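Local structure of uridylate kinase (Archaeoglobus fulgidus, 2IJ9) at residues B[1-13]-B[123-137]. The protein probably catalyses the reversible transfer of a phosphate from ATP to UMP, giving UDP for pyrimidine nucleotide synthesis. The protein carries 1 engineered substitution. Sequence-based numbering, arbitrary orientation.
Sequences MKVVLSLGGSVLS and LAEFIKADVFINATN
Ala124 CB meets Val4 CG2 at the end of helix 117-126, 3.7 Å away. Ile127 CD1 reaches the same methyl. Its O accepts Lys2 NZ at 2.8 Å, the lysine chain extended beyond CG (chi2 174°) and past Lys128 O. With an alanine at Lys2, this carbonyl would probably lose its ammonium partner and the turn its cover. A Schellman motif at Lys128 ends the helix. Ala129 CB also packs on Val4 CG2. Asp130 OD1 accepts Lys2 N at 2.6 Å, on its anti side and out of the carboxylate plane. It also forms a salt bridge with the amino terminus, Met1 N. From Val131 on, strands 2-7 and 131-136 pair in parallel, as neighbours at the centre of the amino acid kinase sheet. Val131 CG1 lies beside Val3 CG2, 3.9 Å away. Phe132 turns its ring edge to Val4 O, and CE1 approaches Ser6 CB at 3.8 Å. On the other face, Ile133 places CD1 3.7 Å from Val3 CG1 and CG2 against Leu5 CD1. Its backbone N and O hydrogen-bond to Val4 O and Ser6 N. Asn137 ND2 comes within 3.5 Å of Ser10 CB, in the predicted ATP site, with a sulfate near Gly9.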
ATOM      1  N   MET B   1     -35.558   1.042   0.004  1.00 98.05           N
ATOM      2  CA  MET B   1     -35.495   0.932   1.499  1.00113.31           C
ATOM      3  C   MET B   1     -34.634  -0.265   1.979  1.00105.90           C
ATOM      4  O   MET B   1     -33.890  -0.154   2.959  1.00114.48           O
ATOM      5  CB  MET B   1     -36.909   0.884   2.096  1.00103.36           C
ATOM      6  CG  MET B   1     -36.971   1.117   3.594  1.00116.21           C
ATOM      7  SD  MET B   1     -37.976  -0.131   4.412  1.00152.04           S
ATOM      8  CE  MET B   1     -36.886  -1.560   4.437  1.00132.88           C
ATOM      9  N   LYS B   2     -34.742  -1.409   1.309  1.00 95.32           N
ATOM     10  CA  LYS B   2     -33.764  -2.476   1.503  1.00 88.99           C
ATOM     11  C   LYS B   2     -32.690  -2.317   0.441  1.00 95.07           C
ATOM     12  O   LYS B   2     -32.893  -2.671  -0.727  1.00 99.37           O
ATOM     13  CB  LYS B   2     -34.404  -3.856   1.394  1.00 85.94           C
ATOM     14  CG  LYS B   2     -34.690  -4.536   2.716  1.00 86.36           C
ATOM     15  CD  LYS B   2     -35.448  -5.826   2.454  1.00104.00           C
ATOM     16  CE  LYS B   2     -35.492  -6.710   3.678  1.00102.03           C
ATOM     17  NZ  LYS B   2     -36.242  -7.953   3.392  1.00116.55           N
ATOM     18  N   VAL B   3     -31.548  -1.774   0.843  1.00 91.38           N
ATOM     19  CA  VAL B   3     -30.461  -1.535  -0.100  1.00 79.75           C
ATOM     20  C   VAL B   3     -29.366  -2.577   0.015  1.00 74.37           C
ATOM     21  O   VAL B   3     -28.862  -2.841   1.125  1.00 81.17           O
ATOM     22  CB  VAL B   3     -29.794  -0.179   0.147  1.00 81.78           C
ATOM     23  CG1 VAL B   3     -28.805   0.130  -0.971  1.00 81.02           C
ATOM     24  CG2 VAL B   3     -30.837   0.913   0.267  1.00 83.10           C
ATOM     25  N   VAL B   4     -29.005  -3.164  -1.125  1.00 58.70           N
ATOM     26  CA  VAL B   4     -27.731  -3.876  -1.231  1.00 66.49           C
ATOM     27  C   VAL B   4     -26.751  -2.961  -1.958  1.00 78.62           C
ATOM     28  O   VAL B   4     -26.994  -2.565  -3.103  1.00 91.71           O
ATOM     29  CB  VAL B   4     -27.848  -5.223  -2.006  1.00 66.93           C
ATOM     30  CG1 VAL B   4     -26.471  -5.907  -2.170  1.00 49.69           C
ATOM     31  CG2 VAL B   4     -28.805  -6.151  -1.308  1.00 58.45           C
ATOM     32  N   LEU B   5     -25.659  -2.613  -1.283  1.00 73.18           N
ATOM     33  CA  LEU B   5     -24.588  -1.833  -1.892  1.00 62.19           C
ATOM     34  C   LEU B   5     -23.399  -2.728  -2.178  1.00 60.70           C
ATOM     35  O   LEU B   5     -23.007  -3.553  -1.345  1.00 70.26           O
ATOM     36  CB  LEU B   5     -24.161  -0.697  -0.964  1.00 45.53           C
ATOM     37  CG  LEU B   5     -22.988   0.169  -1.411  1.00 70.33           C
ATOM     38  CD1 LEU B   5     -23.311   0.779  -2.751  1.00 70.17           C
ATOM     39  CD2 LEU B   5     -22.674   1.242  -0.360  1.00 59.42           C
ATOM     40  N   SER B   6     -22.811  -2.550  -3.348  1.00 62.09           N
ATOM     41  CA  SER B   6     -21.629  -3.321  -3.694  1.00 78.71           C
ATOM     42  C   SER B   6     -20.414  -2.404  -3.847  1.00 86.15           C
ATOM     43  O   SER B   6     -20.380  -1.549  -4.727  1.00101.69           O
ATOM     44  CB  SER B   6     -21.874  -4.118  -4.981  1.00 74.17           C
ATOM     45  OG  SER B   6     -21.124  -5.322  -5.002  1.00 76.05           O
ATOM     46  N   LEU B   7     -19.424  -2.580  -2.979  1.00 69.87           N
ATOM     47  CA  LEU B   7     -18.164  -1.883  -3.109  1.00 56.11           C
ATOM     48  C   LEU B   7     -17.101  -2.854  -3.597  1.00 67.39           C
ATOM     49  O   LEU B   7     -16.684  -3.739  -2.862  1.00 76.54           O
ATOM     50  CB  LEU B   7     -17.759  -1.294  -1.768  1.00 58.09           C
ATOM     51  CG  LEU B   7     -18.746  -0.302  -1.176  1.00 48.99           C
ATOM     52  CD1 LEU B   7     -18.508  -0.207   0.302  1.00 61.37           C
ATOM     53  CD2 LEU B   7     -18.556   1.055  -1.836  1.00 76.57           C
ATOM     54  N   GLY B   8     -16.674  -2.687  -4.845  1.00 88.53           N
ATOM     55  CA  GLY B   8     -15.727  -3.595  -5.477  1.00 95.69           C
ATOM     56  C   GLY B   8     -14.278  -3.361  -5.091  1.00114.11           C
ATOM     57  O   GLY B   8     -13.980  -2.632  -4.128  1.00113.29           O
ATOM     58  N   GLY B   9     -13.380  -4.001  -5.843  1.00111.27           N
ATOM     59  CA  GLY B   9     -11.937  -3.846  -5.665  1.00104.93           C
ATOM     60  C   GLY B   9     -11.436  -2.600  -6.363  1.00110.82           C
ATOM     61  O   GLY B   9     -11.780  -2.353  -7.525  1.00107.48           O
ATOM     62  N   SER B  10     -10.605  -1.841  -5.643  1.00123.26           N
ATOM     63  CA  SER B  10     -10.180  -0.468  -5.984  1.00130.46           C
ATOM     64  C   SER B  10     -10.962   0.550  -5.151  1.00127.26           C
ATOM     65  O   SER B  10     -10.399   1.540  -4.676  1.00126.08           O
ATOM     66  CB  SER B  10     -10.341  -0.122  -7.482  1.00129.40           C
ATOM     67  OG  SER B  10      -9.712  -1.068  -8.334  1.00132.90           O
ATOM     68  N   VAL B  11     -12.251   0.269  -4.951  1.00120.14           N
ATOM     69  CA  VAL B  11     -13.257   1.292  -4.625  1.00110.66           C
ATOM     70  C   VAL B  11     -13.112   1.966  -3.243  1.00110.86           C
ATOM     71  O   VAL B  11     -13.771   2.977  -2.975  1.00102.06           O
ATOM     72  CB  VAL B  11     -14.715   0.773  -4.937  1.00118.81           C
ATOM     73  CG1 VAL B  11     -15.758   1.912  -4.943  1.00 64.24           C
ATOM     74  CG2 VAL B  11     -14.744   0.052  -6.300  1.00 86.16           C
ATOM     75  N   LEU B  12     -12.237   1.429  -2.387  1.00112.20           N
ATOM     76  CA  LEU B  12     -11.845   2.117  -1.137  1.00113.19           C
ATOM     77  C   LEU B  12     -10.630   1.528  -0.406  1.00125.79           C
ATOM     78  O   LEU B  12     -10.589   1.539   0.831  1.00131.98           O
ATOM     79  CB  LEU B  12     -13.030   2.236  -0.163  1.00 99.25           C
ATOM     80  CG  LEU B  12     -13.983   1.056   0.036  1.00 98.43           C
ATOM     81  CD1 LEU B  12     -13.651   0.214   1.270  1.00 75.86           C
ATOM     82  CD2 LEU B  12     -15.374   1.615   0.159  1.00124.15           C
ATOM     83  N   SER B  13      -9.637   1.050  -1.159  1.00132.90           N
ATOM     84  CA  SER B  13      -8.466   0.358  -0.573  1.00136.73           C
ATOM     85  C   SER B  13      -7.728   1.133   0.529  1.00124.89           C
ATOM     86  O   SER B  13      -6.806   1.900   0.250  1.00120.09           O
ATOM     87  CB  SER B  13      -7.478  -0.119  -1.658  1.00141.92           C
ATOM     88  OG  SER B  13      -7.730  -1.464  -2.057  1.00125.55           O
ATOM     89  N   LEU B 123     -27.339 -11.969  -2.813  1.00 69.96           N
ATOM     90  CA  LEU B 123     -27.814 -11.426  -1.539  1.00 73.05           C
ATOM     91  C   LEU B 123     -29.080 -10.602  -1.667  1.00 72.44           C
ATOM     92  O   LEU B 123     -29.995 -10.737  -0.858  1.00 83.15           O
ATOM     93  CB  LEU B 123     -26.729 -10.594  -0.855  1.00 70.60           C
ATOM     94  CG  LEU B 123     -27.117 -10.063   0.528  1.00 59.68           C
ATOM     95  CD1 LEU B 123     -27.495 -11.207   1.446  1.00 52.38           C
ATOM     96  CD2 LEU B 123     -26.003  -9.216   1.154  1.00 83.48           C
ATOM     97  N   ALA B 124     -29.122  -9.752  -2.680  1.00 66.17           N
ATOM     98  CA  ALA B 124     -30.301  -8.947  -2.966  1.00 79.43           C
ATOM     99  C   ALA B 124     -31.546  -9.818  -3.135  1.00 82.55           C
ATOM    100  O   ALA B 124     -32.585  -9.585  -2.509  1.00 81.36           O
ATOM    101  CB  ALA B 124     -30.063  -8.109  -4.221  1.00 77.70           C
ATOM    102  N   GLU B 125     -31.414 -10.821  -3.994  1.00 85.18           N
ATOM    103  CA  GLU B 125     -32.475 -11.771  -4.297  1.00 80.47           C
ATOM    104  C   GLU B 125     -32.922 -12.502  -3.035  1.00 72.61           C
ATOM    105  O   GLU B 125     -34.093 -12.458  -2.697  1.00 90.47           O
ATOM    106  CB  GLU B 125     -31.973 -12.742  -5.359  1.00 74.91           C
ATOM    107  CG  GLU B 125     -32.963 -13.754  -5.862  1.00 67.30           C
ATOM    108  CD  GLU B 125     -32.277 -14.824  -6.699  1.00105.94           C
ATOM    109  OE1 GLU B 125     -31.362 -15.490  -6.159  1.00133.38           O
ATOM    110  OE2 GLU B 125     -32.638 -14.993  -7.889  1.00118.85           O
ATOM    111  N   PHE B 126     -31.971 -13.145  -2.348  1.00 79.13           N
ATOM    112  CA  PHE B 126     -32.163 -13.856  -1.067  1.00 62.71           C
ATOM    113  C   PHE B 126     -33.008 -13.094  -0.072  1.00 69.12           C
ATOM    114  O   PHE B 126     -33.945 -13.643   0.501  1.00 87.67           O
ATOM    115  CB  PHE B 126     -30.801 -14.100  -0.434  1.00 73.63           C
ATOM    116  CG  PHE B 126     -30.821 -15.012   0.758  1.00 75.81           C
ATOM    117  CD1 PHE B 126     -30.809 -16.393   0.595  1.00 77.69           C
ATOM    118  CD2 PHE B 126     -30.785 -14.496   2.044  1.00 88.77           C
ATOM    119  CE1 PHE B 126     -30.801 -17.238   1.694  1.00 73.71           C
ATOM    120  CE2 PHE B 126     -30.772 -15.338   3.148  1.00 86.69           C
ATOM    121  CZ  PHE B 126     -30.778 -16.710   2.970  1.00 76.02           C
ATOM    122  N   ILE B 127     -32.682 -11.826   0.131  1.00 71.51           N
ATOM    123  CA  ILE B 127     -33.385 -11.024   1.116  1.00 72.87           C
ATOM    124  C   ILE B 127     -34.495 -10.177   0.520  1.00 78.20           C
ATOM    125  O   ILE B 127     -35.075  -9.357   1.232  1.00 99.45           O
ATOM    126  CB  ILE B 127     -32.422 -10.103   1.855  1.00 77.28           C
ATOM    127  CG1 ILE B 127     -31.820  -9.084   0.870  1.00 90.84           C
ATOM    128  CG2 ILE B 127     -31.354 -10.939   2.546  1.00 56.19           C
ATOM    129  CD1 ILE B 127     -31.411  -7.743   1.465  1.00 66.03           C
ATOM    130  N   LYS B 128     -34.788 -10.381  -0.768  1.00 77.00           N
ATOM    131  CA  LYS B 128     -35.767  -9.571  -1.521  1.00 81.23           C
ATOM    132  C   LYS B 128     -35.470  -8.081  -1.375  1.00 89.94           C
ATOM    133  O   LYS B 128     -36.189  -7.361  -0.658  1.00 86.04           O
ATOM    134  CB  LYS B 128     -37.211  -9.870  -1.086  1.00 75.95           C
ATOM    135  CG  LYS B 128     -37.864 -11.065  -1.779  1.00 86.11           C
ATOM    136  CD  LYS B 128     -37.585 -12.384  -1.042  1.00 98.11           C
ATOM    137  CE  LYS B 128     -37.979 -13.606  -1.875  1.00126.74           C
ATOM    138  NZ  LYS B 128     -37.099 -13.815  -3.072  1.00130.00           N
ATOM    139  N   ALA B 129     -34.398  -7.623  -2.020  1.00 83.95           N
ATOM    140  CA  ALA B 129     -33.938  -6.253  -1.806  1.00 92.27           C
ATOM    141  C   ALA B 129     -34.729  -5.299  -2.676  1.00 92.33           C
ATOM    142  O   ALA B 129     -35.174  -5.677  -3.763  1.00 91.43           O
ATOM    143  CB  ALA B 129     -32.463  -6.131  -2.085  1.00 88.82           C
ATOM    144  N   ASP B 130     -34.911  -4.074  -2.180  1.00 86.99           N
ATOM    145  CA  ASP B 130     -35.613  -3.017  -2.911  1.00 82.47           C
ATOM    146  C   ASP B 130     -34.754  -2.445  -4.027  1.00 89.84           C
ATOM    147  O   ASP B 130     -35.266  -2.093  -5.094  1.00 95.94           O
ATOM    148  CB  ASP B 130     -36.018  -1.889  -1.963  1.00 85.91           C
ATOM    149  CG  ASP B 130     -37.060  -2.322  -0.964  1.00 88.90           C
ATOM    150  OD1 ASP B 130     -37.023  -1.827   0.178  1.00128.19           O
ATOM    151  OD2 ASP B 130     -37.916  -3.162  -1.314  1.00124.82           O
ATOM    152  N   VAL B 131     -33.449  -2.357  -3.775  1.00 85.99           N
ATOM    153  CA  VAL B 131     -32.525  -1.774  -4.736  1.00 81.38           C
ATOM    154  C   VAL B 131     -31.110  -2.328  -4.569  1.00 84.32           C
ATOM    155  O   VAL B 131     -30.552  -2.352  -3.458  1.00 84.33           O
ATOM    156  CB  VAL B 131     -32.559  -0.193  -4.695  1.00 82.61           C
ATOM    157  CG1 VAL B 131     -32.211   0.357  -3.296  1.00 82.85           C
ATOM    158  CG2 VAL B 131     -31.687   0.418  -5.782  1.00 64.38           C
ATOM    159  N   PHE B 132     -30.558  -2.796  -5.688  1.00 82.38           N
ATOM    160  CA  PHE B 132     -29.167  -3.228  -5.752  1.00 81.84           C
ATOM    161  C   PHE B 132     -28.275  -2.149  -6.371  1.00 85.57           C
ATOM    162  O   PHE B 132     -28.293  -1.944  -7.578  1.00 97.67           O
ATOM    163  CB  PHE B 132     -29.058  -4.521  -6.557  1.00 61.95           C
ATOM    164  CG  PHE B 132     -27.646  -5.013  -6.744  1.00 77.38           C
ATOM    165  CD1 PHE B 132     -26.647  -4.722  -5.813  1.00 56.31           C
ATOM    166  CD2 PHE B 132     -27.328  -5.808  -7.839  1.00 80.00           C
ATOM    167  CE1 PHE B 132     -25.355  -5.180  -5.999  1.00108.51           C
ATOM    168  CE2 PHE B 132     -26.037  -6.285  -8.021  1.00 99.93           C
ATOM    169  CZ  PHE B 132     -25.051  -5.974  -7.098  1.00 84.53           C
ATOM    170  N   ILE B 133     -27.476  -1.490  -5.536  1.00 82.54           N
ATOM    171  CA  ILE B 133     -26.569  -0.445  -5.988  1.00 68.19           C
ATOM    172  C   ILE B 133     -25.136  -0.975  -6.141  1.00 68.28           C
ATOM    173  O   ILE B 133     -24.441  -1.269  -5.159  1.00 70.05           O
ATOM    174  CB  ILE B 133     -26.608   0.755  -5.033  1.00 73.00           C
ATOM    175  CG1 ILE B 133     -28.053   1.219  -4.854  1.00 70.05           C
ATOM    176  CG2 ILE B 133     -25.727   1.887  -5.556  1.00 67.08           C
ATOM    177  CD1 ILE B 133     -28.204   2.373  -3.907  1.00 85.03           C
ATOM    178  N   ASN B 134     -24.707  -1.101  -7.390  1.00 62.85           N
ATOM    179  CA  ASN B 134     -23.392  -1.649  -7.707  1.00 71.16           C
ATOM    180  C   ASN B 134     -22.330  -0.545  -7.941  1.00 75.80           C
ATOM    181  O   ASN B 134     -22.117  -0.094  -9.077  1.00 84.49           O
ATOM    182  CB  ASN B 134     -23.500  -2.598  -8.912  1.00 50.01           C
ATOM    183  CG  ASN B 134     -22.218  -3.327  -9.186  1.00 91.85           C
ATOM    184  OD1 ASN B 134     -21.445  -3.629  -8.269  1.00122.57           O
ATOM    185  ND2 ASN B 134     -21.975  -3.620 -10.455  1.00109.32           N
ATOM    186  N   ALA B 135     -21.674  -0.117  -6.862  1.00 73.33           N
ATOM    187  CA  ALA B 135     -20.715   0.984  -6.915  1.00 62.64           C
ATOM    188  C   ALA B 135     -19.362   0.542  -7.451  1.00 74.85           C
ATOM    189  O   ALA B 135     -18.531   0.020  -6.704  1.00 87.48           O
ATOM    190  CB  ALA B 135     -20.550   1.587  -5.550  1.00 53.34           C
ATOM    191  N   THR B 136     -19.146   0.773  -8.742  1.00 77.10           N
ATOM    192  CA  THR B 136     -17.903   0.401  -9.410  1.00 80.56           C
ATOM    193  C   THR B 136     -17.005   1.633  -9.676  1.00 87.60           C
ATOM    194  O   THR B 136     -17.312   2.744  -9.232  1.00 80.74           O
ATOM    195  CB  THR B 136     -18.183  -0.454 -10.695  1.00 79.85           C
ATOM    196  OG1 THR B 136     -16.953  -0.760 -11.369  1.00109.60           O
ATOM    197  CG2 THR B 136     -19.130   0.259 -11.654  1.00 60.18           C
ATOM    198  N   ASN B 137     -15.889   1.425 -10.374  1.00 92.17           N
ATOM    199  CA  ASN B 137     -14.949   2.508 -10.674  1.00 96.16           C
ATOM    200  C   ASN B 137     -15.207   3.125 -12.047  1.00 99.70           C
ATOM    201  O   ASN B 137     -14.555   4.093 -12.438  1.00106.69           O
ATOM    202  CB  ASN B 137     -13.488   2.043 -10.528  1.00 85.10           C
ATOM    203  CG  ASN B 137     -13.275   0.626 -11.019  1.00113.63           C
ATOM    204  OD1 ASN B 137     -13.864   0.205 -12.020  1.00103.61           O
ATOM    205  ND2 ASN B 137     -12.433  -0.126 -10.308  1.00126.99           N
TER